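Long-range contacts in 3-oxoacyl-[acyl-carrier protein] synthase (Thermus thermophilus, PDB 1UB7), which probably catalyses the first condensation of bacterial fatty acid synthesis, joining the acetyl group of acetyl-CoA to malonyl-ACP with loss of CO2, giving 3-oxobutanoyl-ACP: residues A[268-274]-A[284-288]; A[136-140]-A[276-280]; A[172-178]-A[312-318]. One frame throughout, in Å; residues are numbered along the deposited sequence.

Interaction 1 (A[268-274]-A[284-288]); sequences AVNVDRY and LALKE
A short loop and the helical turn that follows it, residues 268-274, dock on helix 281-292 through a salt bridge at one end and small apolar side chains at the other, in the C-terminal half of the chain. Ala268 and Val269 are extended, and Asn270 (phi/psi -166/1) takes the N-cap position of helix 271-274. Asn270 O accepts from Arg273 N (2.8 Å) and Tyr274 N (3.0 Å), while its side chain (chi1 p) makes no capping bond and turns to helix 281-292 instead, with Asn270 OD1 3.5 Å from Ala285 CB. The backbones come closest where Ala268 CA lies 6.4 Å from Ala285 CA; the CB atoms of these two alanines are 4.3 Å apart, and Val244 touches both. The pair thus packs against strand 242-245, an outer strand of the C-terminal sheet of the thiolase fold. Glu288 (m, t) meets the guanidinium of Arg273 at its edge: Arg273 NH2 donates to Glu288 OE1 (2.8 Å) and Arg273 NH1 to Glu288 OE2 (3.2 Å). Glu288 OE2 also accepts from Tyr274 OH (3.0 Å). A long charge contact, Arg273 NE to Asp272 OD2 (3.9 Å), extends the network. Tyr274 (chi1 m) sets CD2 4.3 Å from Leu284 CD1.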
loop_
_atom_site.group_PDB
_atom_site.type_symbol
_atom_site.label_atom_id
_atom_site.label_comp_id
_atom_site.label_asym_id
_atom_site.label_seq_id
_atom_site.Cartn_x
_atom_site.Cartn_y
_atom_site.Cartn_z
ATOM N N ALA A 268 -26.551 7.457 -0.313
ATOM C CA ALA A 268 -26.318 6.727 -1.556
ATOM C C ALA A 268 -26.359 5.218 -1.368
ATOM O O ALA A 268 -25.740 4.681 -0.460
ATOM C CB ALA A 268 -24.978 7.134 -2.145
ATOM N N VAL A 269 -27.079 4.530 -2.243
ATOM C CA VAL A 269 -27.175 3.073 -2.152
ATOM C C VAL A 269 -27.073 2.404 -3.511
ATOM O O VAL A 269 -27.539 2.936 -4.515
ATOM C CB VAL A 269 -28.527 2.608 -1.525
ATOM C CG1 VAL A 269 -28.469 1.115 -1.214
ATOM C CG2 VAL A 269 -28.837 3.408 -0.260
ATOM N N ASN A 270 -26.451 1.235 -3.535
ATOM C CA ASN A 270 -26.330 0.463 -4.755
ATOM C C ASN A 270 -25.882 -0.944 -4.390
ATOM O O ASN A 270 -25.715 -1.795 -5.257
ATOM C CB ASN A 270 -25.377 1.149 -5.770
ATOM C CG ASN A 270 -23.894 1.107 -5.369
ATOM O OD1 ASN A 270 -23.146 2.037 -5.681
ATOM N ND2 ASN A 270 -23.458 0.026 -4.722
ATOM N N VAL A 271 -25.709 -1.182 -3.088
ATOM C CA VAL A 271 -25.293 -2.498 -2.599
ATOM C C VAL A 271 -26.284 -3.554 -3.072
ATOM O O VAL A 271 -25.965 -4.742 -3.125
ATOM C CB VAL A 271 -25.207 -2.550 -1.040
ATOM C CG1 VAL A 271 -26.560 -2.258 -0.404
ATOM C CG2 VAL A 271 -24.735 -3.914 -0.600
ATOM N N ASP A 272 -27.484 -3.097 -3.419
ATOM C CA ASP A 272 -28.551 -3.960 -3.906
ATOM C C ASP A 272 -28.257 -4.501 -5.303
ATOM O O ASP A 272 -28.653 -5.619 -5.646
ATOM C CB ASP A 272 -29.874 -3.185 -3.914
ATOM C CG ASP A 272 -29.789 -1.872 -4.688
ATOM O OD1 ASP A 272 -28.879 -1.066 -4.403
ATOM O OD2 ASP A 272 -30.639 -1.637 -5.573
ATOM N N ARG A 273 -27.542 -3.710 -6.101
ATOM C CA ARG A 273 -27.213 -4.093 -7.470
ATOM C C ARG A 273 -25.784 -4.583 -7.702
ATOM O O ARG A 273 -25.516 -5.276 -8.690
ATOM C CB ARG A 273 -27.518 -2.920 -8.420
ATOM C CG ARG A 273 -28.998 -2.728 -8.683
ATOM C CD ARG A 273 -29.309 -1.542 -9.580
ATOM N NE ARG A 273 -29.125 -0.263 -8.895
ATOM C CZ ARG A 273 -28.014 0.467 -8.953
ATOM N NH1 ARG A 273 -26.979 0.050 -9.671
ATOM N NH2 ARG A 273 -27.936 1.612 -8.293
ATOM N N TYR A 274 -24.864 -4.246 -6.804
ATOM C CA TYR A 274 -23.480 -4.675 -7.000
ATOM C C TYR A 274 -22.856 -5.458 -5.846
ATOM O O TYR A 274 -21.733 -5.964 -5.969
ATOM C CB TYR A 274 -22.583 -3.468 -7.281
ATOM C CG TYR A 274 -23.021 -2.550 -8.394
ATOM C CD1 TYR A 274 -23.357 -3.040 -9.655
ATOM C CD2 TYR A 274 -22.996 -1.169 -8.207
ATOM C CE1 TYR A 274 -23.651 -2.166 -10.708
ATOM C CE2 TYR A 274 -23.280 -0.294 -9.242
ATOM C CZ TYR A 274 -23.605 -0.790 -10.490
ATOM O OH TYR A 274 -23.866 0.114 -11.500
ATOM N N LEU A 284 -18.026 3.763 -7.045
ATOM C CA LEU A 284 -19.154 3.275 -7.856
ATOM C C LEU A 284 -20.408 4.072 -7.519
ATOM O O LEU A 284 -21.181 4.430 -8.408
ATOM C CB LEU A 284 -19.429 1.789 -7.584
ATOM C CG LEU A 284 -18.545 0.801 -8.343
ATOM C CD1 LEU A 284 -18.713 -0.577 -7.783
ATOM C CD2 LEU A 284 -18.915 0.834 -9.846
ATOM N N ALA A 285 -20.603 4.341 -6.229
ATOM C CA ALA A 285 -21.751 5.105 -5.756
ATOM C C ALA A 285 -21.673 6.579 -6.147
ATOM O O ALA A 285 -22.663 7.154 -6.605
ATOM C CB ALA A 285 -21.886 4.977 -4.228
ATOM N N LEU A 286 -20.510 7.198 -5.963
ATOM C CA LEU A 286 -20.363 8.612 -6.324
ATOM C C LEU A 286 -20.703 8.845 -7.791
ATOM O O LEU A 286 -21.330 9.851 -8.141
ATOM C CB LEU A 286 -18.935 9.093 -6.070
ATOM C CG LEU A 286 -18.529 9.207 -4.609
ATOM C CD1 LEU A 286 -17.029 9.379 -4.517
ATOM C CD2 LEU A 286 -19.263 10.365 -3.970
ATOM N N LYS A 287 -20.275 7.912 -8.640
ATOM C CA LYS A 287 -20.516 8.008 -10.077
ATOM C C LYS A 287 -22.010 8.091 -10.374
ATOM O O LYS A 287 -22.440 8.961 -11.137
ATOM C CB LYS A 287 -19.918 6.807 -10.820
ATOM C CG LYS A 287 -20.192 6.850 -12.321
ATOM C CD LYS A 287 -19.870 5.526 -12.999
ATOM C CE LYS A 287 -20.186 5.584 -14.486
ATOM N NZ LYS A 287 -19.739 4.344 -15.154
ATOM N N GLU A 288 -22.798 7.195 -9.776
ATOM C CA GLU A 288 -24.246 7.216 -9.990
ATOM C C GLU A 288 -24.869 8.530 -9.477
ATOM O O GLU A 288 -25.720 9.129 -10.143
ATOM C CB GLU A 288 -24.905 6.021 -9.305
ATOM C CG GLU A 288 -24.250 4.703 -9.661
ATOM C CD GLU A 288 -25.165 3.506 -9.457
ATOM O OE1 GLU A 288 -25.918 3.485 -8.457
ATOM O OE2 GLU A 288 -25.119 2.580 -10.298
#

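Interaction 2 (A[136-140]-A[276-280]); sequences GAEAL and NTSTA
Glu138 folds its side chain (chi1 m, chi2 m) over the turn 277-279, its CB 3.8 Å from Thr277 O and its CG 3.2 Å from Thr279 OG1. The carboxylate, buried here, accepts from Ser278: Ser278 OG to Glu138 OE2 is 2.8 Å. Asn80 and Thr81 bind it as well. Strand 131-138 ends at Glu138. Gly136 lies closest to the other backbone, its CA 4.5 Å from Ala280 CA, and a CB here would clash with Thr279 O; Gly136 O is 3.4 Å from Ala280 CB. Thr279 (chi1 p) gives its hydroxyl to the carbonyl of Ala78. Beyond the strand, Leu140 (m, t) covers the start of the turn, with CD1 3.7 Å from Asn276 O and 4.0 Å from Ser278 CB. Ser278 has the unusual phi/psi of 54/-126, and its N donates to Asn276 OD1 (2.8 Å), closing an Asx turn. His246 also bonds to Asn276 OD1, consistent with the Cys-His-Asn active site of the FabH family.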
loop_
_atom_site.group_PDB
_atom_site.type_symbol
_atom_site.label_atom_id
_atom_site.label_comp_id
_atom_site.label_asym_id
_atom_site.label_seq_id
_atom_site.Cartn_x
_atom_site.Cartn_y
_atom_site.Cartn_z
ATOM N N GLY A 136 -9.817 2.428 -6.700
ATOM C CA GLY A 136 -10.354 1.480 -5.736
ATOM C C GLY A 136 -10.788 0.310 -6.601
ATOM O O GLY A 136 -11.732 0.449 -7.371
ATOM N N ALA A 137 -10.097 -0.826 -6.515
ATOM C CA ALA A 137 -10.438 -1.985 -7.346
ATOM C C ALA A 137 -10.273 -3.329 -6.639
ATOM O O ALA A 137 -9.215 -3.623 -6.072
ATOM C CB ALA A 137 -9.596 -1.971 -8.629
ATOM N N GLU A 138 -11.324 -4.151 -6.723
ATOM C CA GLU A 138 -11.376 -5.473 -6.078
ATOM C C GLU A 138 -11.983 -6.591 -6.909
ATOM O O GLU A 138 -13.040 -6.423 -7.498
ATOM C CB GLU A 138 -12.190 -5.392 -4.786
ATOM C CG GLU A 138 -11.534 -4.610 -3.679
ATOM C CD GLU A 138 -10.580 -5.452 -2.864
ATOM O OE1 GLU A 138 -9.812 -6.239 -3.455
ATOM O OE2 GLU A 138 -10.595 -5.316 -1.625
ATOM N N ALA A 139 -11.318 -7.739 -6.932
ATOM C CA ALA A 139 -11.829 -8.912 -7.638
ATOM C C ALA A 139 -12.011 -9.969 -6.547
ATOM O O ALA A 139 -11.292 -10.960 -6.499
ATOM C CB ALA A 139 -10.827 -9.397 -8.677
ATOM N N LEU A 140 -12.968 -9.741 -5.660
ATOM C CA LEU A 140 -13.202 -10.662 -4.558
ATOM C C LEU A 140 -13.611 -12.047 -5.011
ATOM O O LEU A 140 -13.332 -13.031 -4.333
ATOM C CB LEU A 140 -14.243 -10.077 -3.612
ATOM C CG LEU A 140 -13.657 -8.833 -2.935
ATOM C CD1 LEU A 140 -14.760 -7.960 -2.338
ATOM C CD2 LEU A 140 -12.636 -9.288 -1.886
ATOM N N ASN A 276 -21.058 -6.069 -2.167
ATOM C CA ASN A 276 -19.956 -5.368 -1.513
ATOM C C ASN A 276 -18.736 -5.393 -2.432
ATOM O O ASN A 276 -18.063 -6.411 -2.539
ATOM C CB ASN A 276 -19.608 -6.055 -0.183
ATOM C CG ASN A 276 -18.638 -5.241 0.677
ATOM O OD1 ASN A 276 -17.708 -4.609 0.175
ATOM N ND2 ASN A 276 -18.846 -5.277 1.985
ATOM N N THR A 277 -18.455 -4.274 -3.092
ATOM C CA THR A 277 -17.295 -4.194 -3.981
ATOM C C THR A 277 -16.068 -3.636 -3.283
ATOM O O THR A 277 -15.137 -3.168 -3.927
ATOM C CB THR A 277 -17.562 -3.314 -5.189
ATOM O OG1 THR A 277 -17.860 -1.982 -4.745
ATOM C CG2 THR A 277 -18.705 -3.885 -6.002
ATOM N N SER A 278 -16.088 -3.660 -1.960
ATOM C CA SER A 278 -14.954 -3.215 -1.178
ATOM C C SER A 278 -14.486 -1.809 -1.522
ATOM O O SER A 278 -15.269 -0.867 -1.500
ATOM C CB SER A 278 -13.814 -4.209 -1.368
ATOM O OG SER A 278 -12.725 -3.897 -0.531
ATOM N N THR A 279 -13.202 -1.669 -1.831
ATOM C CA THR A 279 -12.641 -0.358 -2.164
ATOM C C THR A 279 -13.330 0.366 -3.325
ATOM O O THR A 279 -13.301 1.593 -3.383
ATOM C CB THR A 279 -11.124 -0.457 -2.480
ATOM O OG1 THR A 279 -10.902 -1.447 -3.497
ATOM C CG2 THR A 279 -10.344 -0.826 -1.225
ATOM N N ALA A 280 -13.951 -0.377 -4.242
ATOM C CA ALA A 280 -14.636 0.239 -5.381
ATOM C C ALA A 280 -16.016 0.755 -5.019
ATOM O O ALA A 280 -16.638 1.505 -5.770
ATOM C CB ALA A 280 -14.760 -0.766 -6.528
#

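Interaction 3 (A[172-178]-A[312-318]); sequences GFRSFVL and WAAAVLT
A classic beta bulge interrupts this antiparallel pair of strands, 172-178 and 312-318, in the C-terminal sheet of the thiolase fold: Arg174 and Ser175 both face Val316. Val316 O accepts from Arg174 N (2.7 Å) and weakly from Ser175 N (3.4 Å); Arg174, with phi/psi -110/-24, is the extra residue. The axes of the two segments approach to 4.4 Å, with 146° between their N-to-C directions. Before the bulge, Gly172 pairs with Thr318 (Gly172 N to Thr318 O 2.9 Å, Thr318 N to Gly172 O 2.7 Å) and Phe173 with Leu317; Gly172 has phi/psi 108/-166, where a CB would jam against the preceding carbonyl. After it, the register shifts by one. Ser175 pairs with Val316 (Val316 N to Ser175 O 3.2 Å), Phe176 with Ala315, Val177 with Ala314 (Val177 N to Ala314 O 2.8 Å, Ala314 N to Val177 O 2.7 Å) and Leu178 with Ala313. Ser175, Val177 and Val316 point to the face covered by helix 211-233. On the opposite face Phe176, Leu178 and Ala313 meet helix 112-125, and Leu128 and Phe102 of the second subunit pack on Phe176 and Leu178, respectively. Small partners accommodate the larger side chains: Phe176 CD1 is 3.7 Å from Ala315 CB, Leu178 CD2 3.4 Å from Ala313 CB. Nearer Gly172, Leu317 (t, p) makes a CH-pi contact, its CD1 3.8 Å from the centroid of the Phe173 ring (chi1 m).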
loop_
_atom_site.group_PDB
_atom_site.type_symbol
_atom_site.label_atom_id
_atom_site.label_comp_id
_atom_site.label_asym_id
_atom_site.label_seq_id
_atom_site.Cartn_x
_atom_site.Cartn_y
_atom_site.Cartn_z
ATOM N N GLY A 172 -13.165 21.172 -2.625
ATOM C CA GLY A 172 -12.203 20.151 -2.279
ATOM C C GLY A 172 -12.389 19.489 -0.934
ATOM O O GLY A 172 -13.437 19.612 -0.293
ATOM N N PHE A 173 -11.352 18.773 -0.512
ATOM C CA PHE A 173 -11.384 18.069 0.757
ATOM C C PHE A 173 -11.356 19.018 1.962
ATOM O O PHE A 173 -10.542 19.949 2.027
ATOM C CB PHE A 173 -10.223 17.090 0.799
ATOM C CG PHE A 173 -10.438 15.880 -0.062
ATOM C CD1 PHE A 173 -11.420 14.941 0.270
ATOM C CD2 PHE A 173 -9.679 15.682 -1.220
ATOM C CE1 PHE A 173 -11.640 13.826 -0.540
ATOM C CE2 PHE A 173 -9.896 14.572 -2.032
ATOM C CZ PHE A 173 -10.878 13.640 -1.693
ATOM N N ARG A 174 -12.255 18.783 2.912
ATOM C CA ARG A 174 -12.330 19.629 4.090
ATOM C C ARG A 174 -11.866 18.901 5.336
ATOM O O ARG A 174 -11.437 19.528 6.302
ATOM C CB ARG A 174 -13.758 20.142 4.279
ATOM C CG ARG A 174 -14.264 20.934 3.089
ATOM C CD ARG A 174 -15.554 21.654 3.399
ATOM N NE ARG A 174 -15.365 22.633 4.462
ATOM C CZ ARG A 174 -16.297 23.490 4.864
ATOM N NH1 ARG A 174 -17.490 23.490 4.285
ATOM N NH2 ARG A 174 -16.036 24.345 5.845
ATOM N N SER A 175 -11.944 17.577 5.315
ATOM C CA SER A 175 -11.514 16.793 6.460
ATOM C C SER A 175 -11.346 15.325 6.128
ATOM O O SER A 175 -11.852 14.831 5.117
ATOM C CB SER A 175 -12.524 16.919 7.602
ATOM O OG SER A 175 -13.763 16.337 7.232
ATOM N N PHE A 176 -10.632 14.637 7.010
ATOM C CA PHE A 176 -10.380 13.207 6.895
ATOM C C PHE A 176 -10.316 12.666 8.317
ATOM O O PHE A 176 -9.726 13.289 9.205
ATOM C CB PHE A 176 -9.015 12.908 6.233
ATOM C CG PHE A 176 -8.957 13.160 4.745
ATOM C CD1 PHE A 176 -9.502 12.245 3.847
ATOM C CD2 PHE A 176 -8.327 14.311 4.247
ATOM C CE1 PHE A 176 -9.424 12.466 2.457
ATOM C CE2 PHE A 176 -8.239 14.553 2.865
ATOM C CZ PHE A 176 -8.791 13.627 1.965
ATOM N N VAL A 177 -10.943 11.518 8.527
ATOM C CA VAL A 177 -10.897 10.843 9.803
ATOM C C VAL A 177 -10.501 9.446 9.378
ATOM O O VAL A 177 -11.221 8.798 8.616
ATOM C CB VAL A 177 -12.273 10.836 10.513
ATOM C CG1 VAL A 177 -12.241 9.898 11.725
ATOM C CG2 VAL A 177 -12.619 12.254 10.963
ATOM N N LEU A 178 -9.339 8.997 9.840
ATOM C CA LEU A 178 -8.825 7.677 9.482
ATOM C C LEU A 178 -8.387 6.934 10.732
ATOM O O LEU A 178 -7.842 7.533 11.659
ATOM C CB LEU A 178 -7.612 7.815 8.551
ATOM C CG LEU A 178 -7.645 8.700 7.300
ATOM C CD1 LEU A 178 -6.255 8.717 6.719
ATOM C CD2 LEU A 178 -8.652 8.189 6.262
ATOM N N TRP A 312 -11.134 1.943 9.469
ATOM C CA TRP A 312 -12.302 2.770 9.219
ATOM C C TRP A 312 -11.796 4.131 8.749
ATOM O O TRP A 312 -10.670 4.534 9.078
ATOM C CB TRP A 312 -13.130 2.902 10.509
ATOM C CG TRP A 312 -12.450 3.664 11.625
ATOM C CD1 TRP A 312 -12.444 5.027 11.815
ATOM C CD2 TRP A 312 -11.663 3.110 12.685
ATOM N NE1 TRP A 312 -11.702 5.352 12.929
ATOM C CE2 TRP A 312 -11.206 4.197 13.482
ATOM C CE3 TRP A 312 -11.291 1.805 13.041
ATOM C CZ2 TRP A 312 -10.392 4.012 14.624
ATOM C CZ3 TRP A 312 -10.480 1.618 14.177
ATOM C CH2 TRP A 312 -10.039 2.721 14.953
ATOM N N ALA A 313 -12.619 4.833 7.977
ATOM C CA ALA A 313 -12.243 6.141 7.472
ATOM C C ALA A 313 -13.468 6.913 7.022
ATOM O O ALA A 313 -14.502 6.328 6.710
ATOM C CB ALA A 313 -11.279 5.993 6.311
ATOM N N ALA A 314 -13.331 8.232 6.985
ATOM C CA ALA A 314 -14.405 9.109 6.578
ATOM C C ALA A 314 -13.816 10.420 6.072
ATOM O O ALA A 314 -12.761 10.866 6.535
ATOM C CB ALA A 314 -15.332 9.374 7.754
ATOM N N ALA A 315 -14.507 11.043 5.123
ATOM C CA ALA A 315 -14.045 12.299 4.562
ATOM C C ALA A 315 -15.197 13.209 4.139
ATOM O O ALA A 315 -16.296 12.751 3.813
ATOM C CB ALA A 315 -13.138 12.018 3.369
ATOM N N VAL A 316 -14.931 14.508 4.168
ATOM C CA VAL A 316 -15.895 15.508 3.767
ATOM C C VAL A 316 -15.212 16.255 2.635
ATOM O O VAL A 316 -14.100 16.777 2.794
ATOM C CB VAL A 316 -16.232 16.481 4.923
ATOM C CG1 VAL A 316 -16.932 17.724 4.379
ATOM C CG2 VAL A 316 -17.127 15.780 5.938
ATOM N N LEU A 317 -15.899 16.292 1.496
ATOM C CA LEU A 317 -15.411 16.910 0.275
ATOM C C LEU A 317 -16.470 17.809 -0.330
ATOM O O LEU A 317 -17.611 17.386 -0.515
ATOM C CB LEU A 317 -15.085 15.806 -0.736
ATOM C CG LEU A 317 -14.821 16.171 -2.195
ATOM C CD1 LEU A 317 -13.492 16.913 -2.321
ATOM C CD2 LEU A 317 -14.796 14.906 -3.024
ATOM N N THR A 318 -16.097 19.050 -0.625
ATOM C CA THR A 318 -17.012 19.984 -1.267
ATOM C C THR A 318 -16.782 19.710 -2.755
ATOM O O THR A 318 -15.748 20.081 -3.314
ATOM C CB THR A 318 -16.659 21.450 -0.936
ATOM O OG1 THR A 318 -17.044 21.745 0.417
ATOM C CG2 THR A 318 -17.377 22.400 -1.882
#

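Interactions 1 and 2 are neighbours, their centres about 12 Å apart: residues 276-280 lie between helices 271-274 and 281-292, and Leu284 CD1 packs 3.5 Å from Thr277 OG1. Interaction 2 ties this connection to strand 131-138 of the five-stranded sheet. Interaction 3 lies farther off, its centre about 19 Å from that of interaction 1 and about 20 Å from that of interaction 2, in the four-stranded sheet that also holds strand 242-245. Along the chain the segments run 136-140, 172-178, 268-274, 276-280, 284-288 and 312-318, so interaction 1 is nested within interaction 3, while interaction 2 crosses both. Interactions 2 and 3 thus each join the N- and C-terminal family regions, with the predicted active-site Asn276 in interaction 2.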